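Local coordinates for putative laminarinase (PDB 2W39), which probably hydrolyses beta-1,3-linked glucans such as laminarin, as a secreted family 16 glycoside hydrolase of a white-rot fungus, at residues A102-E107 and N245-N250. Numbering follows the deposited sequence.
With LGC (D-glucono-1,5-lactone), chain D; BGC (beta-D-glucopyranose), chain B; BGC (beta-D-glucopyranose), chain C.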
loop_
_atom_site.group_PDB
_atom_site.type_symbol
_atom_site.label_atom_id
_atom_site.label_comp_id
_atom_site.label_asym_id
_atom_site.label_seq_id
_atom_site.Cartn_x
_atom_site.Cartn_y
_atom_site.Cartn_z
ATOM N N ALA A 102 -0.464 0.834 0.215
ATOM C CA ALA A 102 0.316 1.653 -0.729
ATOM C C ALA A 102 0.399 0.795 -1.989
ATOM O O ALA A 102 0.822 -0.369 -1.942
ATOM C CB ALA A 102 1.702 1.978 -0.184
ATOM N N TRP A 103 -0.033 1.352 -3.116
ATOM C CA TRP A 103 -0.303 0.537 -4.290
ATOM C C TRP A 103 -0.315 1.394 -5.533
ATOM O O TRP A 103 -0.211 2.613 -5.461
ATOM C CB TRP A 103 -1.608 -0.248 -4.079
ATOM C CG TRP A 103 -2.835 0.541 -3.778
ATOM C CD1 TRP A 103 -3.084 1.317 -2.666
ATOM C CD2 TRP A 103 -4.058 0.496 -4.512
ATOM N NE1 TRP A 103 -4.374 1.801 -2.704
ATOM C CE2 TRP A 103 -4.995 1.304 -3.823
ATOM C CE3 TRP A 103 -4.456 -0.151 -5.685
ATOM C CZ2 TRP A 103 -6.302 1.461 -4.262
ATOM C CZ3 TRP A 103 -5.766 0.001 -6.112
ATOM C CH2 TRP A 103 -6.662 0.814 -5.408
ATOM N N GLU A 104 -0.455 0.725 -6.672
ATOM C CA GLU A 104 -0.608 1.417 -7.954
ATOM C C GLU A 104 -1.725 0.768 -8.731
ATOM O O GLU A 104 -1.898 -0.458 -8.699
ATOM C CB GLU A 104 0.667 1.362 -8.812
ATOM C CG GLU A 104 1.871 1.947 -8.132
ATOM C CD GLU A 104 3.085 2.029 -9.042
ATOM O OE1 GLU A 104 3.053 1.468 -10.155
ATOM O OE2 GLU A 104 4.091 2.668 -8.627
ATOM N N THR A 105 -2.485 1.589 -9.447
ATOM C CA THR A 105 -3.498 1.065 -10.356
ATOM C C THR A 105 -3.906 2.125 -11.366
ATOM O O THR A 105 -3.475 3.283 -11.280
ATOM C CB THR A 105 -4.734 0.548 -9.566
ATOM O OG1 THR A 105 -5.525 -0.283 -10.419
ATOM C CG2 THR A 105 -5.591 1.704 -9.054
ATOM N N ASP A 106 -4.742 1.703 -12.310
ATOM C CA ASP A 106 -5.486 2.601 -13.165
ATOM C C ASP A 106 -6.964 2.398 -12.812
ATOM O O ASP A 106 -7.590 1.395 -13.199
ATOM C CB ASP A 106 -5.170 2.242 -14.622
ATOM C CG ASP A 106 -5.844 3.140 -15.617
ATOM O OD1 ASP A 106 -6.809 3.823 -15.256
ATOM O OD2 ASP A 106 -5.399 3.153 -16.799
ATOM N N GLU A 107 -7.499 3.313 -12.017
ATOM C CA GLU A 107 -8.870 3.187 -11.539
ATOM C C GLU A 107 -9.849 3.217 -12.701
ATOM O O GLU A 107 -10.894 2.561 -12.662
ATOM C CB GLU A 107 -9.212 4.299 -10.549
ATOM C CG GLU A 107 -8.475 4.224 -9.216
ATOM C CD GLU A 107 -8.447 5.569 -8.550
ATOM O OE1 GLU A 107 -7.811 6.482 -9.104
ATOM O OE2 GLU A 107 -9.084 5.738 -7.488
ATOM N N ASN A 245 -0.192 3.789 -14.479
ATOM C CA ASN A 245 -0.842 3.692 -13.172
ATOM C C ASN A 245 -0.468 4.882 -12.292
ATOM O O ASN A 245 0.662 5.365 -12.331
ATOM C CB ASN A 245 -0.374 2.421 -12.438
ATOM C CG ASN A 245 -1.009 1.122 -12.919
ATOM O OD1 ASN A 245 -1.718 1.045 -13.937
ATOM N ND2 ASN A 245 -0.747 0.078 -12.164
ATOM N N ASN A 246 -1.415 5.297 -11.460
ATOM C CA ASN A 246 -1.149 6.237 -10.367
ATOM C C ASN A 246 -0.669 5.470 -9.140
ATOM O O ASN A 246 -0.995 4.288 -8.966
ATOM C CB ASN A 246 -2.427 6.983 -9.949
ATOM C CG ASN A 246 -3.144 7.649 -11.109
ATOM O OD1 ASN A 246 -3.892 6.993 -11.836
ATOM N ND2 ASN A 246 -2.920 8.951 -11.279
ATOM N N ILE A 247 0.057 6.190 -8.288
ATOM C CA ILE A 247 0.397 5.698 -6.951
ATOM C C ILE A 247 -0.685 6.161 -5.972
ATOM O O ILE A 247 -1.086 7.342 -5.988
ATOM C CB ILE A 247 1.780 6.243 -6.512
ATOM C CG1 ILE A 247 2.877 5.642 -7.391
ATOM C CG2 ILE A 247 2.039 5.987 -5.015
ATOM C CD1 ILE A 247 4.240 6.334 -7.295
ATOM N N ILE A 248 -1.183 5.226 -5.166
ATOM C CA ILE A 248 -2.230 5.493 -4.177
ATOM C C ILE A 248 -1.742 5.063 -2.801
ATOM O O ILE A 248 -1.146 3.991 -2.648
ATOM C CB ILE A 248 -3.563 4.786 -4.551
ATOM C CG1 ILE A 248 -4.022 5.253 -5.942
ATOM C CG2 ILE A 248 -4.653 5.061 -3.485
ATOM C CD1 ILE A 248 -5.266 4.547 -6.452
ATOM N N ILE A 249 -1.989 5.907 -1.802
ATOM C CA ILE A 249 -1.720 5.574 -0.407
ATOM C C ILE A 249 -2.983 5.895 0.379
ATOM O O ILE A 249 -3.500 7.009 0.286
ATOM C CB ILE A 249 -0.510 6.341 0.177
ATOM C CG1 ILE A 249 0.722 6.150 -0.712
ATOM C CG2 ILE A 249 -0.255 5.885 1.610
ATOM C CD1 ILE A 249 1.882 7.096 -0.365
ATOM N N ASN A 250 -3.511 4.918 1.117
ATOM C CA ASN A 250 -4.818 5.096 1.753
ATOM C C ASN A 250 -4.937 4.346 3.053
ATOM O O ASN A 250 -4.105 3.499 3.384
ATOM C CB ASN A 250 -5.961 4.662 0.804
ATOM C CG ASN A 250 -5.996 3.168 0.606
ATOM O OD1 ASN A 250 -5.209 2.627 -0.175
ATOM N ND2 ASN A 250 -6.873 2.479 1.339
HETATM C C1 LGC D . -6.917 -4.582 -3.626
HETATM C C2 LGC D . -8.210 -4.248 -4.309
HETATM O O5 LGC D . -6.076 -3.578 -2.977
HETATM O O1 LGC D . -6.543 -5.744 -3.590
HETATM O O2 LGC D . -8.214 -4.756 -5.657
HETATM C C3 LGC D . -8.472 -2.738 -4.270
HETATM O O3 LGC D . -9.869 -2.477 -4.489
HETATM C C4 LGC D . -8.021 -2.160 -2.929
HETATM O O4 LGC D . -8.487 -0.825 -2.756
HETATM C C5 LGC D . -6.497 -2.208 -2.913
HETATM C C6 LGC D . -5.834 -1.573 -1.694
HETATM O O6 LGC D . -6.318 -2.120 -0.459
HETATM C C2 BGC B . -8.076 -4.423 -3.913
HETATM C C3 BGC B . -8.376 -2.946 -4.183
HETATM C C4 BGC B . -8.039 -2.149 -2.934
HETATM C C5 BGC B . -6.527 -2.209 -2.773
HETATM C C6 BGC B . -6.055 -1.354 -1.604
HETATM C C1 BGC B . -6.796 -4.697 -3.097
HETATM O O1 BGC B . -7.111 -5.585 -2.008
HETATM O O2 BGC B . -8.005 -5.132 -5.161
HETATM O O3 BGC B . -9.752 -2.761 -4.565
HETATM O O4 BGC B . -8.475 -0.796 -3.049
HETATM O O5 BGC B . -6.087 -3.560 -2.561
HETATM O O6 BGC B . -6.220 -2.080 -0.380
HETATM C C2 BGC C . -11.773 -2.653 -5.840
HETATM C C3 BGC C . -12.267 -2.369 -7.255
HETATM C C4 BGC C . -11.806 -1.007 -7.767
HETATM C C5 BGC C . -10.292 -0.852 -7.591
HETATM C C6 BGC C . -9.795 0.551 -7.938
HETATM C C1 BGC C . -10.264 -2.453 -5.769
HETATM O O2 BGC C . -12.095 -4.007 -5.499
HETATM O O3 BGC C . -13.699 -2.420 -7.283
HETATM O O4 BGC C . -12.156 -0.885 -9.156
HETATM O O5 BGC C . -9.956 -1.128 -6.226
HETATM O O6 BGC C . -10.209 1.518 -6.955
HETATM O O HOH W 1 -6.214 5.710 -11.180
#
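In the concave sheet of the GH16 beta-sandwich, which lines the glucan-binding cleft, antiparallel strands 98-105 and 246-253 pair so that Trp103 and Ile248 put their side chains on the cleft face. The backbones of these two exchange hydrogen bonds, Ile248 N to Trp103 O at 2.8 Å being nearly straight (177°), and Thr105 and Asn246 repeat the exchange two residues further along. A chi1 of 57° places Trp103 CG between its own backbone N and carbonyl carbon, and the indole runs beside Ile248, pointing the same way. Ile248 CB sits over one face, 3.9 Å from the centroid of the five-membered ring, a CH-pi contact. The opposite face carries C6 of the sugar in the -1 site, where glucose and gluconolactone are modelled as alternatives. On the other side of the sheet, Glu104 lies alongside Ile247, its OE2 hydrogen-bonded to His83. Beyond the strand, Glu107 meets Ile248 CD1 tip to tip and forms salt bridges with Arg73 and Arg75; a water donates to Glu107 OE1 and Asn246 OD1. Asn250 helps fix the indole's rotation: Trp103 NE1 donates to Asn250 OD1 at 2.8 Å, with the amide plane turned 74° from the ring. An alanine in place of Trp103 would probably leave Asn250 OD1 without this donor and uncover Ile248 CB and the sugar's C6.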